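Local coordinates for acetylcholine-binding protein (Bulinus truncatus, PDB 2BJ0) that probably binds acetylcholine and related ligands between the subunits of a soluble pentamer that resembles the extracellular domain of nicotinic receptors, at residues V46-W51 with V118-D123; F87-A92 with C135-G140. All coordinates share one frame; numbering follows the deposited sequence.

Contact 1: residues V46-W51 with V118-D123; sequences VEVVLW and VRFTCD
Two antiparallel strands of the inner sheet of the immunoglobulin-like β-sandwich meet here, paired from V46 with F120 to V48 with V118. V46 N donates a hydrogen bond to F120 O at 2.9 Å, and F120 N donates one to V46 O; V48 and V118 exchange a second such pair. Between them lies the non-hydrogen-bonded pair E47 and R119, on the opposite face from the apolar residues. Their side chains run side by side in a salt bridge: R119 NE and NH2 both donate to E47 OE2, at 2.7 and 2.8 Å, NE at its anti lone pair and NH2 nearly along the C-O axis. The approach is side-on, with OE2 in the guanidinium plane and the carboxylate turned only 12° from it; E47 OE1 has R117 as a second partner. On the sandwich side, F120 CG sits between backbone N and carbonyl carbon (chi1 58°), and the ring takes V46 CB over one face, 4.3 Å from the centroid, and V48 CG1 at its edge. V46 CG1 touches F120 CZ at 3.7 Å. Branched valines suit this extended, buried backbone. Strand 25-40 flanks 46-51 along its other edge, while F198 and F200 of strand 190-202 close over the apolar face.

Contact 2: residues F87-A92 with C135-G140; sequences FYNAIA and CRIKVG
F87 and Y88 bring the start of a tight turn against the edge of strand 133-141. The turn, F87 to A90, is type I, closed by a hydrogen bond from A90 N to F87 O. F87 faces V139 as a non-hydrogen-bonded antiparallel pair, and its ring packs into the sandwich interior: CD1 lies 3.6 Å from I137 CG2, and CE1 lies 3.7 Å from V139 CG2. A large aromatic suits this place because it can touch two β-branched neighbours of one strand at once. Y88 N then donates to K138 O at 2.8 Å, ending the strand-like pairing as the chain turns away.

N89 takes over with its side chain. Its CG sits between the backbone N and carbonyl carbon (chi1 62°), and the amide reaches the strand with both ends: OD1 accepts from K138 N at 3.0 Å, K138 N standing above the carbonyl plane though the bond is nearly straight at the hydrogen (173°), while ND2 donates to R136 O at 2.8 Å. An asparagine thus imitates a strand peptide, and an alanine here would probably leave K138 N and R136 O without these mates and the turn less firmly tied to the strand.

The outer side is looser. The extended K138 chain crosses Y88 obliquely, with CD 3.8 Å from Y88 CB, before NZ reaches Y184 OH. Y88 OH hydrogen-bonds to S141 O, and exposed R136 leads its guanidinium away from the turn. With Y88 meeting W142 and lying close to a bound 3-cyclohexyl-1-propylsulfonic acid, probably from the crystallisation liquor, the arrangement fits the aromatic ligand pocket of the Cys-loop receptor family.

Contact 1 is the more buried: it joins two long strands by regular backbone pairing, with an ion pair on one face and apolar packing on the other. Contact 2 is only partly buried and ties a turn to a strand of the other sheet, so an amide side chain does part of the work that backbone does in contact 1. The C122–C135 disulfide links them covalently, the Cys-loop bond of this family. They also touch through F120, whose CE2 packs on I137 CG1, and through a probable hydrogen bond from I91 N to R119 O. Both reach a neighbouring subunit, and their hydrophobic sides share the sandwich interior.

Contact 1: residues V46-W51 with V118-D123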
ATOM      1  N   VAL A  46      -1.073 -23.255   2.856  1.00 24.12           N
ATOM      2  CA  VAL A  46      -2.511 -23.151   3.182  1.00 23.89           C
ATOM      3  C   VAL A  46      -2.822 -21.709   3.504  1.00 25.10           C
ATOM      4  O   VAL A  46      -2.004 -21.042   4.143  1.00 26.41           O
ATOM      5  CB  VAL A  46      -2.859 -24.029   4.424  1.00 22.86           C
ATOM      6  CG1 VAL A  46      -4.267 -23.750   4.909  1.00 22.90           C
ATOM      7  CG2 VAL A  46      -2.727 -25.512   4.038  1.00 23.00           C
ATOM      8  N   GLU A  47      -3.963 -21.220   3.019  1.00 25.19           N
ATOM      9  CA  GLU A  47      -4.452 -19.870   3.317  1.00 25.26           C
ATOM     10  C   GLU A  47      -5.836 -20.065   3.882  1.00 22.92           C
ATOM     11  O   GLU A  47      -6.649 -20.777   3.315  1.00 22.05           O
ATOM     12  CB  GLU A  47      -4.595 -18.982   2.050  1.00 24.84           C
ATOM     13  CG  GLU A  47      -3.330 -18.504   1.376  1.00 27.32           C
ATOM     14  CD  GLU A  47      -3.577 -17.294   0.453  1.00 29.80           C
ATOM     15  OE1 GLU A  47      -4.734 -17.055   0.022  1.00 32.55           O
ATOM     16  OE2 GLU A  47      -2.606 -16.558   0.166  1.00 35.81           O
ATOM     17  N   VAL A  48      -6.090 -19.420   5.006  1.00 23.44           N
ATOM     18  CA  VAL A  48      -7.362 -19.497   5.687  1.00 23.38           C
ATOM     19  C   VAL A  48      -7.918 -18.090   5.838  1.00 23.43           C
ATOM     20  O   VAL A  48      -7.173 -17.122   5.805  1.00 22.65           O
ATOM     21  CB  VAL A  48      -7.209 -20.129   7.123  1.00 23.51           C
ATOM     22  CG1 VAL A  48      -6.662 -21.539   7.047  1.00 24.16           C
ATOM     23  CG2 VAL A  48      -6.347 -19.271   8.012  1.00 24.43           C
ATOM     24  N   VAL A  49      -9.240 -17.985   5.987  1.00 23.66           N
ATOM     25  CA  VAL A  49      -9.847 -16.796   6.588  1.00 22.95           C
ATOM     26  C   VAL A  49     -10.151 -17.067   8.060  1.00 23.68           C
ATOM     27  O   VAL A  49     -10.805 -18.057   8.406  1.00 23.38           O
ATOM     28  CB  VAL A  49     -11.098 -16.368   5.840  1.00 24.07           C
ATOM     29  CG1 VAL A  49     -11.760 -15.147   6.519  1.00 25.47           C
ATOM     30  CG2 VAL A  49     -10.733 -16.028   4.401  1.00 20.61           C
ATOM     31  N   LEU A  50      -9.699 -16.151   8.906  1.00 24.86           N
ATOM     32  CA  LEU A  50      -9.716 -16.326  10.351  1.00 24.83           C
ATOM     33  C   LEU A  50     -10.171 -15.020  10.999  1.00 25.54           C
ATOM     34  O   LEU A  50      -9.610 -13.944  10.709  1.00 25.88           O
ATOM     35  CB  LEU A  50      -8.294 -16.680  10.802  1.00 25.53           C
ATOM     36  CG  LEU A  50      -7.992 -16.968  12.280  1.00 24.09           C
ATOM     37  CD1 LEU A  50      -8.591 -18.330  12.722  1.00 24.32           C
ATOM     38  CD2 LEU A  50      -6.489 -16.931  12.555  1.00 23.30           C
ATOM     39  N   TRP A  51     -11.205 -15.079  11.846  1.00 24.63           N
ATOM     40  CA  TRP A  51     -11.462 -13.976  12.769  1.00 24.57           C
ATOM     41  C   TRP A  51     -10.738 -14.251  14.065  1.00 25.62           C
ATOM     42  O   TRP A  51     -10.816 -15.366  14.571  1.00 25.62           O
ATOM     43  CB  TRP A  51     -12.947 -13.858  13.092  1.00 24.28           C
ATOM     44  CG  TRP A  51     -13.856 -13.663  11.937  1.00 23.70           C
ATOM     45  CD1 TRP A  51     -13.517 -13.498  10.597  1.00 24.24           C
ATOM     46  CD2 TRP A  51     -15.281 -13.577  11.999  1.00 23.72           C
ATOM     47  NE1 TRP A  51     -14.659 -13.306   9.849  1.00 23.87           N
ATOM     48  CE2 TRP A  51     -15.752 -13.348  10.677  1.00 24.05           C
ATOM     49  CE3 TRP A  51     -16.223 -13.671  13.041  1.00 25.77           C
ATOM     50  CZ2 TRP A  51     -17.107 -13.231  10.377  1.00 22.98           C
ATOM     51  CZ3 TRP A  51     -17.585 -13.540  12.731  1.00 25.61           C
ATOM     52  CH2 TRP A  51     -18.000 -13.317  11.416  1.00 26.45           C
ATOM     53  N   VAL A 118      -4.678 -15.404   6.148  1.00 25.56           N
ATOM     54  CA  VAL A 118      -3.374 -15.803   6.680  1.00 25.04           C
ATOM     55  C   VAL A 118      -2.810 -17.021   5.929  1.00 24.56           C
ATOM     56  O   VAL A 118      -3.496 -18.029   5.771  1.00 23.93           O
ATOM     57  CB  VAL A 118      -3.479 -16.189   8.200  1.00 25.66           C
ATOM     58  CG1 VAL A 118      -2.102 -16.342   8.811  1.00 26.98           C
ATOM     59  CG2 VAL A 118      -4.201 -15.110   8.973  1.00 26.07           C
ATOM     60  N   ARG A 119      -1.546 -16.933   5.519  1.00 24.04           N
ATOM     61  CA  ARG A 119      -0.887 -17.968   4.754  1.00 24.59           C
ATOM     62  C   ARG A 119       0.258 -18.570   5.552  1.00 23.71           C
ATOM     63  O   ARG A 119       1.015 -17.856   6.199  1.00 22.72           O
ATOM     64  CB  ARG A 119      -0.329 -17.380   3.438  1.00 23.57           C
ATOM     65  CG  ARG A 119       0.177 -18.444   2.414  1.00 25.50           C
ATOM     66  CD  ARG A 119       0.977 -17.804   1.228  1.00 26.95           C
ATOM     67  NE  ARG A 119       0.094 -16.925   0.457  1.00 32.81           N
ATOM     68  CZ  ARG A 119       0.491 -15.966  -0.397  1.00 36.67           C
ATOM     69  NH1 ARG A 119       1.785 -15.720  -0.597  1.00 37.74           N
ATOM     70  NH2 ARG A 119      -0.431 -15.235  -1.035  1.00 34.58           N
ATOM     71  N   PHE A 120       0.417 -19.888   5.454  1.00 24.71           N
ATOM     72  CA  PHE A 120       1.449 -20.587   6.228  1.00 25.17           C
ATOM     73  C   PHE A 120       1.738 -21.949   5.612  1.00 25.48           C
ATOM     74  O   PHE A 120       0.976 -22.411   4.793  1.00 24.92           O
ATOM     75  CB  PHE A 120       1.003 -20.709   7.690  1.00 26.20           C
ATOM     76  CG  PHE A 120      -0.291 -21.431   7.858  1.00 28.52           C
ATOM     77  CD1 PHE A 120      -0.312 -22.831   8.001  1.00 30.82           C
ATOM     78  CD2 PHE A 120      -1.491 -20.730   7.857  1.00 28.24           C
ATOM     79  CE1 PHE A 120      -1.518 -23.529   8.139  1.00 32.51           C
ATOM     80  CE2 PHE A 120      -2.696 -21.410   7.986  1.00 31.48           C
ATOM     81  CZ  PHE A 120      -2.712 -22.816   8.137  1.00 31.12           C
ATOM     82  N   THR A 121       2.862 -22.582   5.971  1.00 26.19           N
ATOM     83  CA  THR A 121       3.182 -23.879   5.387  1.00 27.55           C
ATOM     84  C   THR A 121       2.626 -25.000   6.241  1.00 28.68           C
ATOM     85  O   THR A 121       2.499 -24.863   7.450  1.00 27.60           O
ATOM     86  CB  THR A 121       4.716 -24.096   5.164  1.00 28.13           C
ATOM     87  OG1 THR A 121       5.374 -24.147   6.420  1.00 30.67           O
ATOM     88  CG2 THR A 121       5.343 -22.884   4.559  1.00 26.59           C
ATOM     89  N   CYS A 122       2.311 -26.108   5.575  1.00 30.45           N
ATOM     90  CA  CYS A 122       1.697 -27.250   6.177  1.00 31.05           C
ATOM     91  C   CYS A 122       2.050 -28.397   5.256  1.00 30.61           C
ATOM     92  O   CYS A 122       2.009 -28.234   4.039  1.00 29.79           O
ATOM     93  CB  CYS A 122       0.165 -27.073   6.201  1.00 32.43           C
ATOM     94  SG  CYS A 122      -0.702 -28.340   7.214  1.00 34.81           S
ATOM     95  N   ASP A 123       2.428 -29.537   5.827  1.00 29.47           N
ATOM     96  CA  ASP A 123       2.548 -30.787   5.034  1.00 30.62           C
ATOM     97  C   ASP A 123       1.180 -31.329   4.593  1.00 30.08           C
ATOM     98  O   ASP A 123       0.394 -31.822   5.420  1.00 30.46           O
ATOM     99  CB  ASP A 123       3.307 -31.854   5.839  1.00 30.94           C
ATOM    100  CG  ASP A 123       3.776 -33.010   4.991  1.00 32.97           C
ATOM    101  OD1 ASP A 123       3.263 -33.195   3.866  1.00 34.96           O
ATOM    102  OD2 ASP A 123       4.668 -33.799   5.388  1.00 36.28           O
TER

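Contact 2: residues F87-A92 with C135-G140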
ATOM      1  N   PHE A  87       1.218 -13.616  13.719  1.00 25.67           N
ATOM      2  CA  PHE A  87       1.228 -15.041  13.425  1.00 26.14           C
ATOM      3  C   PHE A  87       2.674 -15.457  13.249  1.00 26.43           C
ATOM      4  O   PHE A  87       3.302 -15.138  12.224  1.00 26.79           O
ATOM      5  CB  PHE A  87       0.438 -15.339  12.171  1.00 26.12           C
ATOM      6  CG  PHE A  87      -1.018 -14.970  12.280  1.00 27.62           C
ATOM      7  CD1 PHE A  87      -1.919 -15.827  12.886  1.00 25.72           C
ATOM      8  CD2 PHE A  87      -1.491 -13.769  11.749  1.00 27.58           C
ATOM      9  CE1 PHE A  87      -3.266 -15.494  12.998  1.00 28.15           C
ATOM     10  CE2 PHE A  87      -2.850 -13.432  11.867  1.00 29.64           C
ATOM     11  CZ  PHE A  87      -3.734 -14.303  12.488  1.00 29.08           C
ATOM     12  N   TYR A  88       3.193 -16.181  14.237  1.00 26.09           N
ATOM     13  CA  TYR A  88       4.593 -16.569  14.290  1.00 25.88           C
ATOM     14  C   TYR A  88       5.028 -17.431  13.107  1.00 25.28           C
ATOM     15  O   TYR A  88       6.210 -17.412  12.732  1.00 24.89           O
ATOM     16  CB  TYR A  88       4.874 -17.282  15.616  1.00 27.53           C
ATOM     17  CG  TYR A  88       5.272 -16.326  16.722  1.00 29.29           C
ATOM     18  CD1 TYR A  88       4.363 -15.394  17.249  1.00 29.85           C
ATOM     19  CD2 TYR A  88       6.590 -16.315  17.202  1.00 31.63           C
ATOM     20  CE1 TYR A  88       4.753 -14.494  18.258  1.00 31.45           C
ATOM     21  CE2 TYR A  88       6.998 -15.433  18.199  1.00 32.91           C
ATOM     22  CZ  TYR A  88       6.085 -14.530  18.730  1.00 32.66           C
ATOM     23  OH  TYR A  88       6.546 -13.657  19.714  1.00 33.63           O
ATOM     24  N   ASN A  89       4.098 -18.193  12.534  1.00 23.59           N
ATOM     25  CA  ASN A  89       4.443 -19.061  11.419  1.00 24.50           C
ATOM     26  C   ASN A  89       3.879 -18.560  10.084  1.00 23.93           C
ATOM     27  O   ASN A  89       3.731 -19.319   9.151  1.00 24.38           O
ATOM     28  CB  ASN A  89       4.043 -20.522  11.679  1.00 24.22           C
ATOM     29  CG  ASN A  89       2.541 -20.733  11.870  1.00 25.84           C
ATOM     30  OD1 ASN A  89       1.818 -19.920  12.466  1.00 26.41           O
ATOM     31  ND2 ASN A  89       2.070 -21.873  11.383  1.00 26.37           N
ATOM     32  N   ALA A  90       3.543 -17.286  10.016  1.00 23.62           N
ATOM     33  CA  ALA A  90       2.980 -16.743   8.783  1.00 23.78           C
ATOM     34  C   ALA A  90       4.088 -16.622   7.758  1.00 23.44           C
ATOM     35  O   ALA A  90       5.256 -16.380   8.104  1.00 23.18           O
ATOM     36  CB  ALA A  90       2.343 -15.394   9.023  1.00 24.09           C
ATOM     37  N   ILE A  91       3.739 -16.850   6.501  1.00 23.17           N
ATOM     38  CA  ILE A  91       4.713 -16.764   5.449  1.00 21.90           C
ATOM     39  C   ILE A  91       4.365 -15.627   4.473  1.00 22.51           C
ATOM     40  O   ILE A  91       5.039 -15.458   3.479  1.00 24.14           O
ATOM     41  CB  ILE A  91       4.885 -18.125   4.707  1.00 21.58           C
ATOM     42  CG1 ILE A  91       3.657 -18.452   3.859  1.00 20.74           C
ATOM     43  CG2 ILE A  91       5.244 -19.296   5.716  1.00 21.60           C
ATOM     44  CD1 ILE A  91       3.957 -19.514   2.765  1.00 20.59           C
ATOM     45  N   ALA A  92       3.315 -14.882   4.757  1.00 22.04           N
ATOM     46  CA  ALA A  92       2.947 -13.689   3.980  1.00 22.99           C
ATOM     47  C   ALA A  92       2.288 -12.762   4.992  1.00 24.08           C
ATOM     48  O   ALA A  92       1.876 -13.238   6.059  1.00 24.22           O
ATOM     49  CB  ALA A  92       1.991 -14.052   2.830  1.00 22.85           C
ATOM     50  N   CYS A 135      -2.939 -28.964  10.407  1.00 36.11           N
ATOM     51  CA  CYS A 135      -2.244 -27.701  10.310  1.00 36.30           C
ATOM     52  C   CYS A 135      -2.287 -26.960  11.617  1.00 35.24           C
ATOM     53  O   CYS A 135      -3.222 -27.123  12.393  1.00 35.74           O
ATOM     54  CB  CYS A 135      -2.849 -26.873   9.184  1.00 36.82           C
ATOM     55  SG  CYS A 135      -2.682 -27.825   7.664  1.00 43.69           S
ATOM     56  N   ARG A 136      -1.257 -26.158  11.856  1.00 34.04           N
ATOM     57  CA  ARG A 136      -1.125 -25.389  13.082  1.00 34.11           C
ATOM     58  C   ARG A 136      -0.929 -23.900  12.780  1.00 32.72           C
ATOM     59  O   ARG A 136      -0.171 -23.544  11.874  1.00 30.79           O
ATOM     60  CB  ARG A 136       0.040 -25.931  13.912  1.00 34.12           C
ATOM     61  CG  ARG A 136      -0.364 -27.139  14.800  1.00 36.88           C
ATOM     62  CD  ARG A 136       0.772 -28.123  15.163  1.00 38.32           C
ATOM     63  NE  ARG A 136       0.970 -29.160  14.142  1.00 47.80           N
ATOM     64  CZ  ARG A 136       0.598 -30.439  14.260  1.00 51.04           C
ATOM     65  NH1 ARG A 136       0.005 -30.875  15.375  1.00 53.02           N
ATOM     66  NH2 ARG A 136       0.831 -31.289  13.264  1.00 52.47           N
ATOM     67  N   ILE A 137      -1.623 -23.039  13.528  1.00 31.29           N
ATOM     68  CA  ILE A 137      -1.385 -21.598  13.446  1.00 30.94           C
ATOM     69  C   ILE A 137      -0.971 -21.067  14.822  1.00 31.07           C
ATOM     70  O   ILE A 137      -1.676 -21.284  15.810  1.00 30.72           O
ATOM     71  CB  ILE A 137      -2.651 -20.864  12.933  1.00 30.57           C
ATOM     72  CG1 ILE A 137      -2.972 -21.250  11.500  1.00 29.28           C
ATOM     73  CG2 ILE A 137      -2.477 -19.343  13.058  1.00 29.67           C
ATOM     74  CD1 ILE A 137      -4.441 -20.974  11.130  1.00 30.07           C
ATOM     75  N   LYS A 138       0.162 -20.369  14.869  1.00 30.42           N
ATOM     76  CA  LYS A 138       0.722 -19.848  16.111  1.00 31.13           C
ATOM     77  C   LYS A 138       0.528 -18.331  16.198  1.00 30.04           C
ATOM     78  O   LYS A 138       0.988 -17.590  15.314  1.00 30.05           O
ATOM     79  CB  LYS A 138       2.202 -20.228  16.209  1.00 30.78           C
ATOM     80  CG  LYS A 138       2.853 -19.889  17.554  1.00 33.23           C
ATOM     81  CD  LYS A 138       4.300 -20.435  17.617  1.00 33.39           C
ATOM     82  CE  LYS A 138       5.179 -19.670  18.626  1.00 32.79           C
ATOM     83  NZ  LYS A 138       6.595 -20.188  18.605  1.00 35.28           N
ATOM     84  N   VAL A 139      -0.174 -17.876  17.242  1.00 28.63           N
ATOM     85  CA  VAL A 139      -0.448 -16.456  17.447  1.00 27.45           C
ATOM     86  C   VAL A 139       0.046 -15.985  18.801  1.00 27.47           C
ATOM     87  O   VAL A 139      -0.225 -16.633  19.848  1.00 25.26           O
ATOM     88  CB  VAL A 139      -1.981 -16.190  17.436  1.00 28.63           C
ATOM     89  CG1 VAL A 139      -2.269 -14.682  17.323  1.00 28.80           C
ATOM     90  CG2 VAL A 139      -2.685 -16.972  16.329  1.00 28.21           C
ATOM     91  N   GLY A 140       0.741 -14.857  18.827  1.00 25.09           N
ATOM     92  CA  GLY A 140       1.100 -14.266  20.124  1.00 24.70           C
ATOM     93  C   GLY A 140       1.623 -12.861  19.934  1.00 25.51           C
ATOM     94  O   GLY A 140       1.741 -12.399  18.788  1.00 25.61           O
TER